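Local coordinates for protein cupin 2, conserved barrel (Desulfitobacterium hafniense, PDB 2OZJ) that is of unknown function but belongs to the cupin superfamily, built on a conserved beta-barrel, and assembles as a two-chain unit, at residues Tyr56-Val70 with His94-Thr108. Numbering follows the deposited sequence.
Sequences YFGDTLYLILQGEAV and HAIAGKGRFKMLQIT
Thr108 OG1 is gripped from two sides: it donates to Thr60 OG1 at 3.0 Å and accepts Gln106 NE2, also at 3.0 Å, along a nearly straight N-H (173°) that lies in the amide plane. The other reach of that amide is weaker, Gln106 NE2 to Tyr56 OH at 3.3 Å, with ring and amide planes 59° apart. A valine in place of Thr108 would probably leave Thr60 OG1 without its donor and the Gln106 amide with just its weak bond to Tyr56 to fix its rotation. Tyr62 has CG anti to the carbonyl carbon (chi1 -66°), which sends the ring alongside Gln106 and its hydroxyl to His94: Tyr62 OH meets His94 NE2 at 2.7 Å, each atom lying at the edge of the other's ring, near its plane. Either partner could donate, while His94 ND1 is held by the Lys92 carbonyl. Tyr56 CD2 reaches the edge of the same imidazole, completing an aromatic cluster, and the selenium of Met104, a selenomethionine, lies obliquely beside the Tyr62 ring. Further along, Ala69 CB sits over a face of Phe102, a CH-pi contact 4.0 Å from the ring centroid; Phe45 meets that ring edge-to-face. The opposite face of the sheet carries Leu61 against Ile107 and Leu63 against Leu105, and here the second subunit packs, its Ile107 on Ile107. Paired backbone bonds join strands 60-65 and 102-108 until Leu65 and Gln66 both face Lys103, a classic beta bulge. Lys103 NZ bonds Gln66 OE1 from above the carbonyl plane and also the Ala17 carbonyl. Past the corners, strands 68-70 and 95-98 pair antiparallel again in the second sheet, enclosing aromatic and polar side chains as in the double-sheeted beta-barrel of the cupin fold.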
loop_
_atom_site.group_PDB
_atom_site.type_symbol
_atom_site.label_atom_id
_atom_site.label_comp_id
_atom_site.label_asym_id
_atom_site.label_seq_id
_atom_site.Cartn_x
_atom_site.Cartn_y
_atom_site.Cartn_z
ATOM N N TYR A 56 1.376 -14.146 -12.364
ATOM C CA TYR A 56 2.444 -13.178 -12.475
ATOM C C TYR A 56 3.776 -13.865 -12.203
ATOM O O TYR A 56 3.831 -14.908 -11.543
ATOM C CB TYR A 56 2.237 -12.026 -11.491
ATOM C CG TYR A 56 0.977 -11.219 -11.751
ATOM C CD1 TYR A 56 0.818 -10.505 -12.927
ATOM C CD2 TYR A 56 -0.063 -11.201 -10.836
ATOM C CE1 TYR A 56 -0.343 -9.774 -13.175
ATOM C CE2 TYR A 56 -1.207 -10.461 -11.059
ATOM C CZ TYR A 56 -1.346 -9.752 -12.225
ATOM O OH TYR A 56 -2.503 -9.041 -12.447
ATOM N N PHE A 57 4.844 -13.252 -12.698
ATOM C CA PHE A 57 6.177 -13.833 -12.557
ATOM C C PHE A 57 6.772 -13.452 -11.204
ATOM O O PHE A 57 7.694 -14.125 -10.726
ATOM C CB PHE A 57 7.087 -13.421 -13.717
ATOM C CG PHE A 57 6.777 -14.150 -15.012
ATOM C CD1 PHE A 57 7.315 -15.404 -15.259
ATOM C CD2 PHE A 57 5.928 -13.589 -15.968
ATOM C CE1 PHE A 57 7.027 -16.085 -16.446
ATOM C CE2 PHE A 57 5.643 -14.265 -17.152
ATOM C CZ PHE A 57 6.198 -15.516 -17.383
ATOM N N GLY A 58 6.200 -12.424 -10.588
ATOM C CA GLY A 58 6.612 -11.974 -9.284
ATOM C C GLY A 58 5.466 -11.981 -8.299
ATOM O O GLY A 58 4.307 -12.139 -8.657
ATOM N N ASP A 59 5.821 -11.786 -7.034
ATOM C CA ASP A 59 4.860 -11.693 -5.939
ATOM C C ASP A 59 3.989 -10.455 -6.070
ATOM O O ASP A 59 4.443 -9.417 -6.547
ATOM C CB ASP A 59 5.593 -11.654 -4.595
ATOM C CG ASP A 59 6.343 -12.924 -4.273
ATOM O OD1 ASP A 59 6.120 -13.973 -4.891
ATOM O OD2 ASP A 59 7.169 -12.852 -3.338
ATOM N N THR A 60 2.742 -10.585 -5.620
ATOM C CA THR A 60 1.749 -9.530 -5.644
ATOM C C THR A 60 1.112 -9.395 -4.299
ATOM O O THR A 60 0.863 -10.395 -3.641
ATOM C CB THR A 60 0.641 -9.870 -6.636
ATOM O OG1 THR A 60 1.247 -10.045 -7.906
ATOM C CG2 THR A 60 -0.384 -8.749 -6.724
ATOM N N LEU A 61 0.900 -8.172 -3.846
ATOM C CA LEU A 61 -0.005 -7.931 -2.723
ATOM C C LEU A 61 -1.208 -7.136 -3.191
ATOM O O LEU A 61 -1.089 -6.134 -3.903
ATOM C CB LEU A 61 0.672 -7.227 -1.552
ATOM C CG LEU A 61 0.883 -5.710 -1.443
ATOM C CD1 LEU A 61 -0.445 -4.937 -1.250
ATOM C CD2 LEU A 61 1.819 -5.376 -0.290
ATOM N N TYR A 62 -2.356 -7.598 -2.745
ATOM C CA TYR A 62 -3.663 -6.944 -2.965
ATOM C C TYR A 62 -4.138 -6.339 -1.625
ATOM O O TYR A 62 -4.111 -6.999 -0.575
ATOM C CB TYR A 62 -4.704 -7.942 -3.430
ATOM C CG TYR A 62 -4.433 -8.517 -4.767
ATOM C CD1 TYR A 62 -4.607 -7.750 -5.889
ATOM C CD2 TYR A 62 -4.003 -9.823 -4.925
ATOM C CE1 TYR A 62 -4.359 -8.261 -7.144
ATOM C CE2 TYR A 62 -3.747 -10.346 -6.202
ATOM C CZ TYR A 62 -3.932 -9.553 -7.290
ATOM O OH TYR A 62 -3.695 -10.031 -8.559
ATOM N N LEU A 63 -4.595 -5.099 -1.682
ATOM C CA LEU A 63 -5.160 -4.391 -0.535
ATOM C C LEU A 63 -6.517 -3.841 -0.923
ATOM O O LEU A 63 -6.618 -3.050 -1.867
ATOM C CB LEU A 63 -4.269 -3.262 -0.043
ATOM C CG LEU A 63 -4.823 -2.355 1.071
ATOM C CD1 LEU A 63 -4.923 -3.001 2.485
ATOM C CD2 LEU A 63 -3.873 -1.122 1.147
ATOM N N ILE A 64 -7.564 -4.300 -0.226
ATOM C CA ILE A 64 -8.911 -3.852 -0.540
ATOM C C ILE A 64 -9.156 -2.496 0.117
ATOM O O ILE A 64 -8.973 -2.348 1.314
ATOM C CB ILE A 64 -9.982 -4.856 -0.107
ATOM C CG1 ILE A 64 -9.647 -6.237 -0.632
ATOM C CG2 ILE A 64 -11.376 -4.417 -0.633
ATOM C CD1 ILE A 64 -9.507 -6.312 -2.106
ATOM N N LEU A 65 -9.533 -1.505 -0.679
ATOM C CA LEU A 65 -9.721 -0.154 -0.188
ATOM C C LEU A 65 -11.183 0.111 0.179
ATOM O O LEU A 65 -11.481 0.843 1.123
ATOM C CB LEU A 65 -9.271 0.856 -1.238
ATOM C CG LEU A 65 -7.820 0.728 -1.690
ATOM C CD1 LEU A 65 -7.551 1.722 -2.804
ATOM C CD2 LEU A 65 -6.835 0.897 -0.526
ATOM N N GLN A 66 -12.101 -0.485 -0.571
ATOM C CA GLN A 66 -13.510 -0.206 -0.438
ATOM C C GLN A 66 -14.230 -1.351 -1.122
ATOM O O GLN A 66 -13.752 -1.890 -2.104
ATOM C CB GLN A 66 -13.787 1.113 -1.142
ATOM C CG GLN A 66 -15.109 1.765 -0.883
ATOM C CD GLN A 66 -15.295 2.993 -1.779
ATOM O OE1 GLN A 66 -14.582 3.996 -1.650
ATOM N NE2 GLN A 66 -16.252 2.906 -2.707
ATOM N N GLY A 67 -15.379 -1.738 -0.603
ATOM C CA GLY A 67 -16.136 -2.844 -1.178
ATOM C C GLY A 67 -15.581 -4.195 -0.792
ATOM O O GLY A 67 -14.653 -4.308 0.013
ATOM N N GLU A 68 -16.181 -5.228 -1.351
ATOM C CA GLU A 68 -15.800 -6.599 -1.084
ATOM C C GLU A 68 -15.398 -7.278 -2.372
ATOM O O GLU A 68 -15.858 -6.891 -3.459
ATOM C CB GLU A 68 -16.968 -7.340 -0.455
ATOM C CG GLU A 68 -17.304 -6.815 0.898
ATOM C CD GLU A 68 -18.424 -7.566 1.523
ATOM O OE1 GLU A 68 -18.204 -8.707 1.991
ATOM O OE2 GLU A 68 -19.527 -6.999 1.533
ATOM N N ALA A 69 -14.553 -8.293 -2.233
ATOM C CA ALA A 69 -14.009 -9.039 -3.357
ATOM C C ALA A 69 -13.831 -10.505 -2.964
ATOM O O ALA A 69 -13.961 -10.874 -1.793
ATOM C CB ALA A 69 -12.667 -8.438 -3.795
ATOM N N VAL A 70 -13.532 -11.327 -3.962
ATOM C CA VAL A 70 -13.252 -12.739 -3.768
ATOM C C VAL A 70 -12.077 -13.096 -4.654
ATOM O O VAL A 70 -12.051 -12.707 -5.828
ATOM C CB VAL A 70 -14.453 -13.630 -4.157
ATOM C CG1 VAL A 70 -14.136 -15.106 -3.925
ATOM C CG2 VAL A 70 -15.684 -13.223 -3.380
ATOM N N HIS A 94 -4.497 -17.211 -10.348
ATOM C CA HIS A 94 -5.547 -16.686 -9.484
ATOM C C HIS A 94 -6.459 -15.749 -10.270
ATOM O O HIS A 94 -6.103 -15.278 -11.346
ATOM C CB HIS A 94 -4.958 -15.966 -8.248
ATOM C CG HIS A 94 -4.208 -14.711 -8.558
ATOM N ND1 HIS A 94 -2.987 -14.711 -9.199
ATOM C CD2 HIS A 94 -4.491 -13.416 -8.293
ATOM C CE1 HIS A 94 -2.554 -13.470 -9.313
ATOM N NE2 HIS A 94 -3.457 -12.662 -8.789
ATOM N N ALA A 95 -7.634 -15.488 -9.712
ATOM C CA ALA A 95 -8.558 -14.501 -10.273
ATOM C C ALA A 95 -9.209 -13.719 -9.144
ATOM O O ALA A 95 -9.391 -14.218 -8.046
ATOM C CB ALA A 95 -9.619 -15.170 -11.164
ATOM N N ILE A 96 -9.538 -12.467 -9.406
ATOM C CA ILE A 96 -10.186 -11.655 -8.413
ATOM C C ILE A 96 -11.469 -11.081 -9.035
ATOM O O ILE A 96 -11.514 -10.750 -10.219
ATOM C CB ILE A 96 -9.136 -10.647 -7.753
ATOM C CG1 ILE A 96 -9.797 -9.659 -6.799
ATOM C CG2 ILE A 96 -8.232 -9.922 -8.779
ATOM C CD1 ILE A 96 -8.758 -9.128 -5.776
ATOM N N ALA A 97 -12.545 -11.073 -8.261
ATOM C CA ALA A 97 -13.855 -10.609 -8.710
ATOM C C ALA A 97 -14.447 -9.800 -7.592
ATOM O O ALA A 97 -14.131 -10.027 -6.432
ATOM C CB ALA A 97 -14.740 -11.757 -9.029
ATOM N N GLY A 98 -15.278 -8.833 -7.931
ATOM C CA GLY A 98 -15.972 -8.041 -6.926
ATOM C C GLY A 98 -17.200 -8.760 -6.423
ATOM O O GLY A 98 -17.829 -9.535 -7.152
ATOM N N LYS A 99 -17.531 -8.509 -5.167
ATOM C CA LYS A 99 -18.840 -8.849 -4.628
ATOM C C LYS A 99 -19.526 -7.503 -4.631
ATOM O O LYS A 99 -19.494 -6.777 -3.650
ATOM C CB LYS A 99 -18.724 -9.423 -3.222
ATOM C CG LYS A 99 -18.238 -10.867 -3.189
ATOM C CD LYS A 99 -17.930 -11.373 -1.763
ATOM C CE LYS A 99 -19.114 -11.301 -0.840
ATOM N NZ LYS A 99 -18.826 -12.025 0.441
ATOM N N GLY A 100 -20.080 -7.141 -5.775
ATOM C CA GLY A 100 -20.466 -5.763 -6.036
ATOM C C GLY A 100 -19.257 -4.936 -6.437
ATOM O O GLY A 100 -18.237 -5.463 -6.902
ATOM N N ARG A 101 -19.391 -3.626 -6.282
ATOM C CA ARG A 101 -18.325 -2.693 -6.597
ATOM C C ARG A 101 -17.196 -2.771 -5.559
ATOM O O ARG A 101 -17.435 -3.013 -4.383
ATOM C CB ARG A 101 -18.858 -1.262 -6.631
ATOM C CG ARG A 101 -19.820 -0.981 -7.770
ATOM C CD ARG A 101 -20.984 -0.109 -7.315
ATOM N NE ARG A 101 -20.715 1.313 -7.510
ATOM C CZ ARG A 101 -21.324 2.091 -8.412
ATOM N NH1 ARG A 101 -22.268 1.620 -9.237
ATOM N NH2 ARG A 101 -20.990 3.374 -8.480
ATOM N N PHE A 102 -15.963 -2.618 -6.002
ATOM C CA PHE A 102 -14.841 -2.500 -5.069
ATOM C C PHE A 102 -13.675 -1.728 -5.689
ATOM O O PHE A 102 -13.611 -1.513 -6.898
ATOM C CB PHE A 102 -14.384 -3.880 -4.506
ATOM C CG PHE A 102 -13.522 -4.659 -5.431
ATOM C CD1 PHE A 102 -14.034 -5.159 -6.616
ATOM C CD2 PHE A 102 -12.180 -4.871 -5.129
ATOM C CE1 PHE A 102 -13.240 -5.863 -7.490
ATOM C CE2 PHE A 102 -11.391 -5.570 -6.000
ATOM C CZ PHE A 102 -11.904 -6.059 -7.179
ATOM N N LYS A 103 -12.773 -1.307 -4.808
ATOM C CA LYS A 103 -11.579 -0.632 -5.166
ATOM C C LYS A 103 -10.417 -1.338 -4.490
ATOM O O LYS A 103 -10.524 -1.757 -3.327
ATOM C CB LYS A 103 -11.614 0.801 -4.670
ATOM C CG LYS A 103 -12.715 1.664 -5.243
ATOM C CD LYS A 103 -12.703 3.035 -4.571
ATOM C CE LYS A 103 -13.897 3.893 -5.003
ATOM N NZ LYS A 103 -13.899 5.217 -4.310
HETATM N N MSE A 104 -9.314 -1.509 -5.203
HETATM C CA MSE A 104 -8.121 -2.108 -4.606
HETATM C C MSE A 104 -6.823 -1.472 -5.068
HETATM O O MSE A 104 -6.738 -0.886 -6.145
HETATM C CB MSE A 104 -8.071 -3.602 -4.920
HETATM C CG MSE A 104 -7.807 -3.884 -6.357
HETATM SE SE MSE A 104 -7.542 -5.744 -6.737
HETATM C CE MSE A 104 -7.729 -5.550 -8.638
ATOM N N LEU A 105 -5.793 -1.645 -4.241
ATOM C CA LEU A 105 -4.404 -1.372 -4.592
ATOM C C LEU A 105 -3.724 -2.695 -4.884
ATOM O O LEU A 105 -3.882 -3.646 -4.136
ATOM C CB LEU A 105 -3.699 -0.689 -3.416
ATOM C CG LEU A 105 -2.187 -0.457 -3.504
ATOM C CD1 LEU A 105 -1.856 0.621 -4.490
ATOM C CD2 LEU A 105 -1.664 -0.128 -2.115
ATOM N N GLN A 106 -2.947 -2.732 -5.964
ATOM C CA GLN A 106 -2.147 -3.900 -6.308
ATOM C C GLN A 106 -0.686 -3.472 -6.358
ATOM O O GLN A 106 -0.356 -2.429 -6.932
ATOM C CB GLN A 106 -2.562 -4.431 -7.676
ATOM C CG GLN A 106 -1.674 -5.541 -8.225
ATOM C CD GLN A 106 -2.243 -6.192 -9.494
ATOM O OE1 GLN A 106 -3.413 -6.028 -9.818
ATOM N NE2 GLN A 106 -1.398 -6.930 -10.202
ATOM N N ILE A 107 0.178 -4.268 -5.746
ATOM C CA ILE A 107 1.623 -4.090 -5.864
ATOM C C ILE A 107 2.192 -5.379 -6.369
ATOM O O ILE A 107 2.017 -6.394 -5.737
ATOM C CB ILE A 107 2.276 -3.714 -4.511
ATOM C CG1 ILE A 107 1.716 -2.394 -4.004
ATOM C CG2 ILE A 107 3.852 -3.656 -4.662
ATOM C CD1 ILE A 107 2.028 -2.171 -2.519
ATOM N N THR A 108 2.824 -5.346 -7.535
ATOM C CA THR A 108 3.434 -6.534 -8.098
ATOM C C THR A 108 4.916 -6.318 -8.390
ATOM O O THR A 108 5.295 -5.330 -9.007
ATOM C CB THR A 108 2.711 -7.016 -9.361
ATOM O OG1 THR A 108 1.344 -7.264 -9.064
ATOM C CG2 THR A 108 3.325 -8.310 -9.845
HETATM O O HOH W 1 -18.760 -4.383 -2.836
HETATM O O HOH W 2 -16.318 -10.488 1.343
#